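PDB 3JWH: Hen1 from Anabaena variabilis, which probably transfers a methyl group from S-adenosylmethionine to the 2'-hydroxyl of the 3'-terminal nucleotide of RNA. Local coordinates for residues A23-S28 against I135-T140. Sequence-based numbering, arbitrary orientation.
Sequences AALKQS and IVIVTT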
ATOM      1  N   ALA A  23      -0.587  10.936  -3.842  1.00 27.89           N
ATOM      2  CA  ALA A  23      -1.336  12.100  -3.379  1.00 27.89           C
ATOM      3  C   ALA A  23      -1.664  11.971  -1.888  1.00 26.79           C
ATOM      4  O   ALA A  23      -1.531  12.928  -1.127  1.00 25.90           O
ATOM      5  CB  ALA A  23      -2.622  12.243  -4.195  1.00 24.94           C
ATOM      6  N   ALA A  24      -2.094  10.791  -1.464  1.00 26.39           N
ATOM      7  CA  ALA A  24      -2.412  10.610  -0.051  1.00 28.36           C
ATOM      8  C   ALA A  24      -1.160  10.733   0.828  1.00 27.19           C
ATOM      9  O   ALA A  24      -1.208  11.324   1.901  1.00 29.10           O
ATOM     10  CB  ALA A  24      -3.090   9.259   0.169  1.00 30.24           C
ATOM     11  N   LEU A  25      -0.042  10.173   0.368  1.00 26.11           N
ATOM     12  CA  LEU A  25       1.208  10.249   1.115  1.00 23.58           C
ATOM     13  C   LEU A  25       1.609  11.693   1.342  1.00 25.44           C
ATOM     14  O   LEU A  25       1.959  12.093   2.458  1.00 22.72           O
ATOM     15  CB  LEU A  25       2.326   9.528   0.359  1.00 19.65           C
ATOM     16  CG  LEU A  25       2.235   7.999   0.370  1.00 19.67           C
ATOM     17  CD1 LEU A  25       3.291   7.423  -0.518  1.00 21.93           C
ATOM     18  CD2 LEU A  25       2.399   7.484   1.806  1.00 19.57           C
ATOM     19  N   LYS A  26       1.550  12.475   0.269  1.00 28.54           N
ATOM     20  CA  LYS A  26       1.930  13.881   0.330  1.00 30.91           C
ATOM     21  C   LYS A  26       1.076  14.718   1.275  1.00 31.90           C
ATOM     22  O   LYS A  26       1.614  15.526   2.025  1.00 32.25           O
ATOM     23  CB  LYS A  26       1.944  14.478  -1.087  1.00 32.91           C
ATOM     24  CG  LYS A  26       3.183  14.052  -1.889  1.00 33.24           C
ATOM     25  CD  LYS A  26       3.214  14.609  -3.304  1.00 32.22           C
ATOM     26  CE  LYS A  26       4.561  14.318  -3.955  1.00 34.00           C
ATOM     27  NZ  LYS A  26       4.654  14.790  -5.365  1.00 28.89           N
ATOM     28  N   GLN A  27      -0.237  14.513   1.264  1.00 33.95           N
ATOM     29  CA  GLN A  27      -1.120  15.266   2.151  1.00 38.05           C
ATOM     30  C   GLN A  27      -0.839  14.990   3.635  1.00 38.53           C
ATOM     31  O   GLN A  27      -1.106  15.833   4.497  1.00 40.29           O
ATOM     32  CB  GLN A  27      -2.579  14.949   1.843  1.00 40.02           C
ATOM     33  CG  GLN A  27      -2.941  15.157   0.394  1.00 45.56           C
ATOM     34  CD  GLN A  27      -4.424  15.371   0.197  1.00 49.09           C
ATOM     35  OE1 GLN A  27      -5.247  14.545   0.611  1.00 51.49           O
ATOM     36  NE2 GLN A  27      -4.780  16.485  -0.434  1.00 49.83           N
ATOM     37  N   SER A  28      -0.317  13.802   3.925  1.00 38.31           N
ATOM     38  CA  SER A  28       0.026  13.414   5.288  1.00 37.00           C
ATOM     39  C   SER A  28       1.494  13.759   5.539  1.00 35.10           C
ATOM     40  O   SER A  28       2.015  13.524   6.624  1.00 37.15           O
ATOM     41  CB  SER A  28      -0.166  11.906   5.470  1.00 39.04           C
ATOM     42  OG  SER A  28      -1.484  11.510   5.143  1.00 42.67           O
ATOM     43  N   ILE A 135       0.779   6.659   9.282  1.00 15.36           N
ATOM     44  CA  ILE A 135      -0.118   6.516   8.136  1.00 16.74           C
ATOM     45  C   ILE A 135      -0.052   5.138   7.508  1.00 13.24           C
ATOM     46  O   ILE A 135       1.026   4.571   7.388  1.00 16.72           O
ATOM     47  CB  ILE A 135       0.243   7.533   7.010  1.00 17.46           C
ATOM     48  CG1 ILE A 135       0.160   8.959   7.536  1.00 17.91           C
ATOM     49  CG2 ILE A 135      -0.657   7.331   5.795  1.00 17.63           C
ATOM     50  CD1 ILE A 135      -1.154   9.273   8.179  1.00 22.57           C
ATOM     51  N   VAL A 136      -1.203   4.611   7.105  1.00 12.47           N
ATOM     52  CA  VAL A 136      -1.276   3.328   6.398  1.00 12.34           C
ATOM     53  C   VAL A 136      -2.242   3.457   5.209  1.00 13.72           C
ATOM     54  O   VAL A 136      -3.420   3.745   5.396  1.00 15.09           O
ATOM     55  CB  VAL A 136      -1.815   2.173   7.263  1.00 10.21           C
ATOM     56  CG1 VAL A 136      -1.705   0.889   6.483  1.00  8.37           C
ATOM     57  CG2 VAL A 136      -1.053   2.075   8.581  1.00 13.48           C
ATOM     58  N   ILE A 137      -1.755   3.233   3.997  1.00 14.79           N
ATOM     59  CA  ILE A 137      -2.620   3.308   2.832  1.00 16.53           C
ATOM     60  C   ILE A 137      -2.806   1.916   2.246  1.00 16.30           C
ATOM     61  O   ILE A 137      -1.840   1.235   1.928  1.00 18.24           O
ATOM     62  CB  ILE A 137      -2.047   4.291   1.773  1.00 16.79           C
ATOM     63  CG1 ILE A 137      -2.057   5.700   2.354  1.00 13.35           C
ATOM     64  CG2 ILE A 137      -2.900   4.246   0.477  1.00 13.13           C
ATOM     65  CD1 ILE A 137      -0.782   6.500   2.096  1.00 15.95           C
ATOM     66  N   VAL A 138      -4.067   1.497   2.150  1.00 16.45           N
ATOM     67  CA  VAL A 138      -4.456   0.190   1.619  1.00 17.38           C
ATOM     68  C   VAL A 138      -5.440   0.321   0.437  1.00 20.02           C
ATOM     69  O   VAL A 138      -6.457   1.003   0.548  1.00 17.91           O
ATOM     70  CB  VAL A 138      -5.170  -0.642   2.705  1.00 18.26           C
ATOM     71  CG1 VAL A 138      -5.563  -2.023   2.140  1.00 17.19           C
ATOM     72  CG2 VAL A 138      -4.284  -0.763   3.936  1.00 12.01           C
ATOM     73  N   THR A 139      -5.150  -0.321  -0.692  1.00 20.85           N
ATOM     74  CA  THR A 139      -6.081  -0.262  -1.815  1.00 22.00           C
ATOM     75  C   THR A 139      -6.393  -1.678  -2.228  1.00 24.90           C
ATOM     76  O   THR A 139      -5.546  -2.561  -2.145  1.00 25.72           O
ATOM     77  CB  THR A 139      -5.509   0.457  -3.058  1.00 19.10           C
ATOM     78  OG1 THR A 139      -4.534  -0.376  -3.679  1.00 20.46           O
ATOM     79  CG2 THR A 139      -4.868   1.749  -2.690  1.00 17.71           C
ATOM     80  N   THR A 140      -7.616  -1.904  -2.677  1.00 27.24           N
ATOM     81  CA  THR A 140      -8.003  -3.233  -3.118  1.00 27.15           C
ATOM     82  C   THR A 140      -9.030  -3.077  -4.241  1.00 29.47           C
ATOM     83  O   THR A 140      -9.695  -2.045  -4.345  1.00 32.03           O
ATOM     84  CB  THR A 140      -8.582  -4.044  -1.952  1.00 25.93           C
ATOM     85  OG1 THR A 140      -8.612  -5.433  -2.308  1.00 23.42           O
ATOM     86  CG2 THR A 140      -9.987  -3.545  -1.586  1.00 20.60           C
TER
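In the Rossmann-like methyltransferase fold, the last turn of helix 13-27 and S28 just after it pack on one face of the central sheet, where A24, L25 and S28 meet I135 and I137 of strand 135-141. The contacting strand residues are two apart and direct their CB atoms toward the helix, whereas V136 between them points away. I137 brings its CD1 across the L25 side chain at an oblique angle: CD1 lies 3.3 Å from L25 CD2, tighter than a usual carbon contact, and 4.1 Å from A24 CB. Its chi2 of 136° departs from a staggered value, consistent with a crowded methyl. One turn on, S28 CB rests 3.6 Å from I135 CG1. With OG set beside the backbone N (chi1 -56°), the S28 hydroxyl turns back to donate to A24 O at 3.3 Å, the donor tilted 25° from the carbonyl plane. An alanine here would keep the CB contact but lose OG, and the end of the helix is likely to be held less firmly over I135, A24 O keeping the weak bond from S28 N. L25 and I135 also touch A105 on adjacent strand 105-109. The chemistry thus divides: hydrocarbon contacts join helix to sheet, while the serine hydroxyl donates back to the carbonyl of A24 in the last turn of the helix.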